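Alpha-amylase (Eubacterium rectale DSM 17629, PDB 6AZ5) probably binds starch through this family 41 carbohydrate-binding module, one of the binding modules of a surface-anchored amylase from a human gut bacterium. Local coordinates at residues P1-T6 against E96-Y101; S61-T66 against F90-D95. All coordinates share one frame; numbering follows the deposited sequence.

Contact 1 of 2, residues P1-T6 against E96-Y101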
# COMPACT_ATOMS: atom_id res chain seq x y z
N PRO A 1 -9.47 -12.83 -16.70
CA PRO A 1 -8.72 -13.35 -15.56
C PRO A 1 -8.25 -12.25 -14.61
O PRO A 1 -7.96 -11.14 -15.05
CB PRO A 1 -7.53 -14.06 -16.21
CG PRO A 1 -7.33 -13.33 -17.49
CD PRO A 1 -8.71 -12.95 -17.96
N ASP A 2 -8.17 -12.58 -13.32
CA ASP A 2 -7.82 -11.61 -12.28
C ASP A 2 -6.45 -10.99 -12.49
O ASP A 2 -5.60 -11.55 -13.16
CB ASP A 2 -7.86 -12.27 -10.89
CG ASP A 2 -9.26 -12.72 -10.50
OD1 ASP A 2 -10.22 -12.25 -11.15
OD2 ASP A 2 -9.39 -13.52 -9.55
N HIS A 3 -6.26 -9.82 -11.89
CA HIS A 3 -4.97 -9.15 -11.92
C HIS A 3 -4.46 -8.89 -10.50
O HIS A 3 -5.17 -8.31 -9.67
CB HIS A 3 -5.06 -7.84 -12.69
CG HIS A 3 -3.84 -6.98 -12.55
ND1 HIS A 3 -2.63 -7.32 -13.13
CD2 HIS A 3 -3.63 -5.83 -11.88
CE1 HIS A 3 -1.74 -6.39 -12.83
NE2 HIS A 3 -2.31 -5.48 -12.08
N THR A 4 -3.23 -9.31 -10.23
CA THR A 4 -2.62 -9.10 -8.92
C THR A 4 -1.46 -8.10 -9.00
O THR A 4 -0.60 -8.21 -9.88
CB THR A 4 -2.10 -10.42 -8.31
OG1 THR A 4 -3.21 -11.28 -8.03
CG2 THR A 4 -1.35 -10.16 -7.02
N PHE A 5 -1.45 -7.12 -8.11
CA PHE A 5 -0.32 -6.21 -8.01
C PHE A 5 0.24 -6.22 -6.59
O PHE A 5 -0.43 -6.63 -5.65
CB PHE A 5 -0.71 -4.79 -8.42
CG PHE A 5 -1.81 -4.18 -7.60
CD1 PHE A 5 -3.14 -4.36 -7.95
CD2 PHE A 5 -1.51 -3.41 -6.48
CE1 PHE A 5 -4.15 -3.79 -7.20
CE2 PHE A 5 -2.52 -2.85 -5.72
CZ PHE A 5 -3.85 -3.03 -6.08
N THR A 6 1.48 -5.78 -6.47
CA THR A 6 2.13 -5.66 -5.18
C THR A 6 2.15 -4.19 -4.78
O THR A 6 2.33 -3.32 -5.63
CB THR A 6 3.57 -6.21 -5.21
OG1 THR A 6 3.54 -7.58 -5.62
CG2 THR A 6 4.23 -6.11 -3.86
N GLU A 96 2.78 -6.49 -15.96
CA GLU A 96 3.13 -7.88 -15.66
C GLU A 96 3.43 -8.08 -14.17
O GLU A 96 2.76 -8.86 -13.49
CB GLU A 96 4.33 -8.32 -16.50
CG GLU A 96 4.89 -9.71 -16.18
CD GLU A 96 3.84 -10.80 -16.06
OE1 GLU A 96 2.77 -10.70 -16.71
OE2 GLU A 96 4.10 -11.78 -15.32
N ASN A 97 4.43 -7.37 -13.68
CA ASN A 97 4.73 -7.36 -12.26
C ASN A 97 4.46 -5.97 -11.70
O ASN A 97 5.38 -5.25 -11.31
CB ASN A 97 6.18 -7.78 -12.00
CG ASN A 97 6.54 -7.78 -10.52
OD1 ASN A 97 5.69 -8.06 -9.66
ND2 ASN A 97 7.79 -7.46 -10.22
N GLU A 98 3.18 -5.58 -11.68
CA GLU A 98 2.82 -4.25 -11.22
C GLU A 98 3.18 -4.05 -9.75
O GLU A 98 2.75 -4.80 -8.87
CB GLU A 98 1.33 -3.97 -11.43
CG GLU A 98 0.93 -2.58 -10.96
CD GLU A 98 -0.45 -2.16 -11.39
OE1 GLU A 98 -1.23 -3.01 -11.88
OE2 GLU A 98 -0.77 -0.97 -11.24
N VAL A 99 3.98 -3.02 -9.50
CA VAL A 99 4.38 -2.67 -8.16
C VAL A 99 4.04 -1.21 -7.88
O VAL A 99 4.34 -0.34 -8.70
CB VAL A 99 5.89 -2.91 -7.95
CG1 VAL A 99 6.34 -2.36 -6.62
CG2 VAL A 99 6.18 -4.40 -8.04
N LEU A 100 3.40 -0.96 -6.75
CA LEU A 100 3.15 0.41 -6.31
C LEU A 100 4.04 0.76 -5.11
O LEU A 100 4.22 -0.05 -4.20
CB LEU A 100 1.68 0.61 -5.96
CG LEU A 100 0.74 0.97 -7.12
CD1 LEU A 100 1.24 2.18 -7.88
CD2 LEU A 100 0.51 -0.20 -8.07
N TYR A 101 4.60 1.96 -5.14
CA TYR A 101 5.40 2.47 -4.04
C TYR A 101 4.65 3.57 -3.31
O TYR A 101 4.46 4.67 -3.83
CB TYR A 101 6.75 2.98 -4.52
CG TYR A 101 7.61 1.91 -5.13
CD1 TYR A 101 8.48 1.16 -4.35
CD2 TYR A 101 7.53 1.63 -6.49
CE1 TYR A 101 9.26 0.18 -4.92
CE2 TYR A 101 8.31 0.65 -7.06
CZ TYR A 101 9.17 -0.07 -6.27
OH TYR A 101 9.94 -1.05 -6.85

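Contact 2 of 2, residues S61-T66 against F90-D95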
# COMPACT_ATOMS: atom_id res chain seq x y z
N SER A 61 -11.35 -6.65 -15.38
CA SER A 61 -12.08 -5.52 -15.93
C SER A 61 -11.84 -4.23 -15.15
O SER A 61 -12.30 -3.16 -15.56
CB SER A 61 -13.58 -5.84 -15.96
OG SER A 61 -14.02 -6.29 -14.70
N ASN A 62 -11.12 -4.32 -14.04
CA ASN A 62 -10.83 -3.15 -13.22
C ASN A 62 -9.45 -2.58 -13.47
O ASN A 62 -9.05 -1.62 -12.81
CB ASN A 62 -10.97 -3.48 -11.73
CG ASN A 62 -12.41 -3.43 -11.27
OD1 ASN A 62 -13.24 -2.71 -11.83
ND2 ASN A 62 -12.72 -4.19 -10.22
N VAL A 63 -8.72 -3.17 -14.40
CA VAL A 63 -7.45 -2.58 -14.82
C VAL A 63 -7.77 -1.26 -15.50
O VAL A 63 -8.65 -1.20 -16.35
CB VAL A 63 -6.67 -3.50 -15.78
CG1 VAL A 63 -5.47 -2.77 -16.35
CG2 VAL A 63 -6.24 -4.78 -15.07
N GLY A 64 -7.06 -0.21 -15.10
CA GLY A 64 -7.30 1.11 -15.67
C GLY A 64 -8.13 2.00 -14.77
O GLY A 64 -8.18 3.21 -14.96
N LYS A 65 -8.78 1.40 -13.78
CA LYS A 65 -9.59 2.15 -12.82
C LYS A 65 -8.73 2.80 -11.75
O LYS A 65 -7.64 2.32 -11.43
CB LYS A 65 -10.64 1.25 -12.17
CG LYS A 65 -11.64 0.65 -13.13
CD LYS A 65 -13.05 1.13 -12.83
CE LYS A 65 -14.10 0.11 -13.24
NZ LYS A 65 -14.01 -0.21 -14.69
N THR A 66 -9.22 3.89 -11.18
CA THR A 66 -8.51 4.56 -10.11
C THR A 66 -8.93 4.03 -8.74
O THR A 66 -10.12 3.88 -8.45
CB THR A 66 -8.73 6.08 -10.17
OG1 THR A 66 -8.23 6.57 -11.41
CG2 THR A 66 -8.01 6.78 -9.02
N PHE A 90 -4.23 5.92 -6.92
CA PHE A 90 -3.39 5.52 -8.04
C PHE A 90 -4.24 4.79 -9.06
O PHE A 90 -5.41 4.50 -8.81
CB PHE A 90 -2.22 4.63 -7.59
CG PHE A 90 -2.63 3.28 -7.07
CD1 PHE A 90 -2.96 3.11 -5.73
CD2 PHE A 90 -2.65 2.17 -7.90
CE1 PHE A 90 -3.32 1.86 -5.24
CE2 PHE A 90 -3.01 0.92 -7.41
CZ PHE A 90 -3.35 0.76 -6.08
N THR A 91 -3.66 4.51 -10.21
CA THR A 91 -4.38 3.80 -11.26
C THR A 91 -3.76 2.42 -11.46
O THR A 91 -2.55 2.28 -11.55
CB THR A 91 -4.36 4.60 -12.58
OG1 THR A 91 -4.95 5.89 -12.36
CG2 THR A 91 -5.14 3.88 -13.66
N ILE A 92 -4.61 1.40 -11.51
CA ILE A 92 -4.15 0.04 -11.73
C ILE A 92 -3.66 -0.10 -13.17
O ILE A 92 -4.45 -0.02 -14.11
CB ILE A 92 -5.27 -0.97 -11.44
CG1 ILE A 92 -5.81 -0.74 -10.03
CG2 ILE A 92 -4.77 -2.39 -11.64
CD1 ILE A 92 -7.14 -1.42 -9.78
N SER A 93 -2.35 -0.29 -13.34
CA SER A 93 -1.73 -0.32 -14.66
C SER A 93 -1.89 -1.66 -15.37
O SER A 93 -1.87 -1.73 -16.60
CB SER A 93 -0.24 0.00 -14.56
OG SER A 93 0.50 -1.11 -14.09
N GLY A 94 -2.05 -2.73 -14.60
CA GLY A 94 -2.16 -4.05 -15.19
C GLY A 94 -0.83 -4.56 -15.74
O GLY A 94 -0.81 -5.51 -16.52
N ASP A 95 0.27 -3.94 -15.34
CA ASP A 95 1.59 -4.38 -15.78
C ASP A 95 1.84 -5.81 -15.30
O ASP A 95 1.19 -6.29 -14.37
CB ASP A 95 2.70 -3.46 -15.27
CG ASP A 95 2.78 -2.13 -16.04
OD1 ASP A 95 2.31 -2.07 -17.19
OD2 ASP A 95 3.32 -1.15 -15.48

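Contact 1 of 2, residues P1-T6 against E96-Y101
His-3 and Glu-98 each carry CG anti to the backbone N (chi1 170° and -180°), and beyond CG the glutamate runs extended. The two side chains cross at about a right angle. NE2 of His-3 donates to OE1 of Glu-98 at 2.7 Å, and OE1 sits at the ring edge, somewhat tilted from the ring plane. The same OE1 also accepts from the backbone N of Gly-94, while OE2 has further partners, among them His-110 NE2. Several donors thus hold the buried carboxylate, which would probably favour its charged form. An alanine in place of His-3 would probably leave OE1 without its imidazole donor and open a gap beside Glu-98. Phe-5 lays its CB 3.7 Å from CB of Glu-98. The ring passes beyond Glu-98, and its CD2 packs against CD2 of Leu-100 at 4.1 Å. The backbones join next to this cluster. Thr-6 N donates to Glu-98 O at 2.9 Å, and Leu-100 N donates to Thr-6 O at 2.8 Å. Thr-6 and Val-99 form the bridge pair, with CA atoms 4.8 Å apart. This is parallel pairing of the first and last strands, 3-10 and 99-103, in the all-beta fold of the CBM41 module.

Contact 2 of 2, residues S61-T66 against F90-D95
A type II beta turn, Asn-62 to Lys-65, leads into strand 66-72 and packs against the chain leaving strand 88-91. Gly-64 N in this turn donates to Ile-92 O at 2.8 Å, in the carbonyl plane but bent at the hydrogen (141°). Ile-92 N returns a longer, straighter bond to Lys-65 O at 3.2 Å. Ile-92 is buried and points at the turn. Its CG1, anti to its carbonyl carbon (chi1 -54°), meets Lys-65 O at 3.8 Å. CD1 comes 3.6 Å from Asn-62 O. That same oxygen accepts from Lys-65 N within the turn. Val-63 presses CG1 to 3.7 Å from Gly-94 CA. A CB on Gly-94 would probably clash with this methyl, and the positive phi there also favours glycine. On the exposed side, the hydroxyls of Thr-66 and Thr-91 make a weak hydrogen bond, OG1 to OG1 at 3.5 Å. CG2 of Thr-91 comes within 3.4 Å of Gly-64 O. Past Ile-92, Ser-93 OG accepts from Asp-95 N at 3.1 Å, an ST turn just after the strand. Thr-66 and Thr-91 form an antiparallel, non-hydrogen-bonded pair, where strand 66-72 begins its pairing with edge strand 88-91 in the all-beta module.

The two contacts lie side by side, their centres about 9 Å apart, and Glu-98 joins them. Its OE2 is 2.7 Å from Ser-93 N, a probable hydrogen bond, so the carboxylate of contact 1 meets the backbone that leaves the strand pair of contact 2. His-3 reaches across as well. Its CE1 packs 3.4 Å from Gly-94 CA and 3.3 Å from Asp-95 O. Ile-92 and Val-63 of contact 2 also touch His-3. The loop after strand 88-91 leads on to strand 99-103, and both strands belong to the same sheet. Contact 2 falls within the span between the segments of contact 1. Neither contact can be placed at the starch-binding site; both are described here as structural packing.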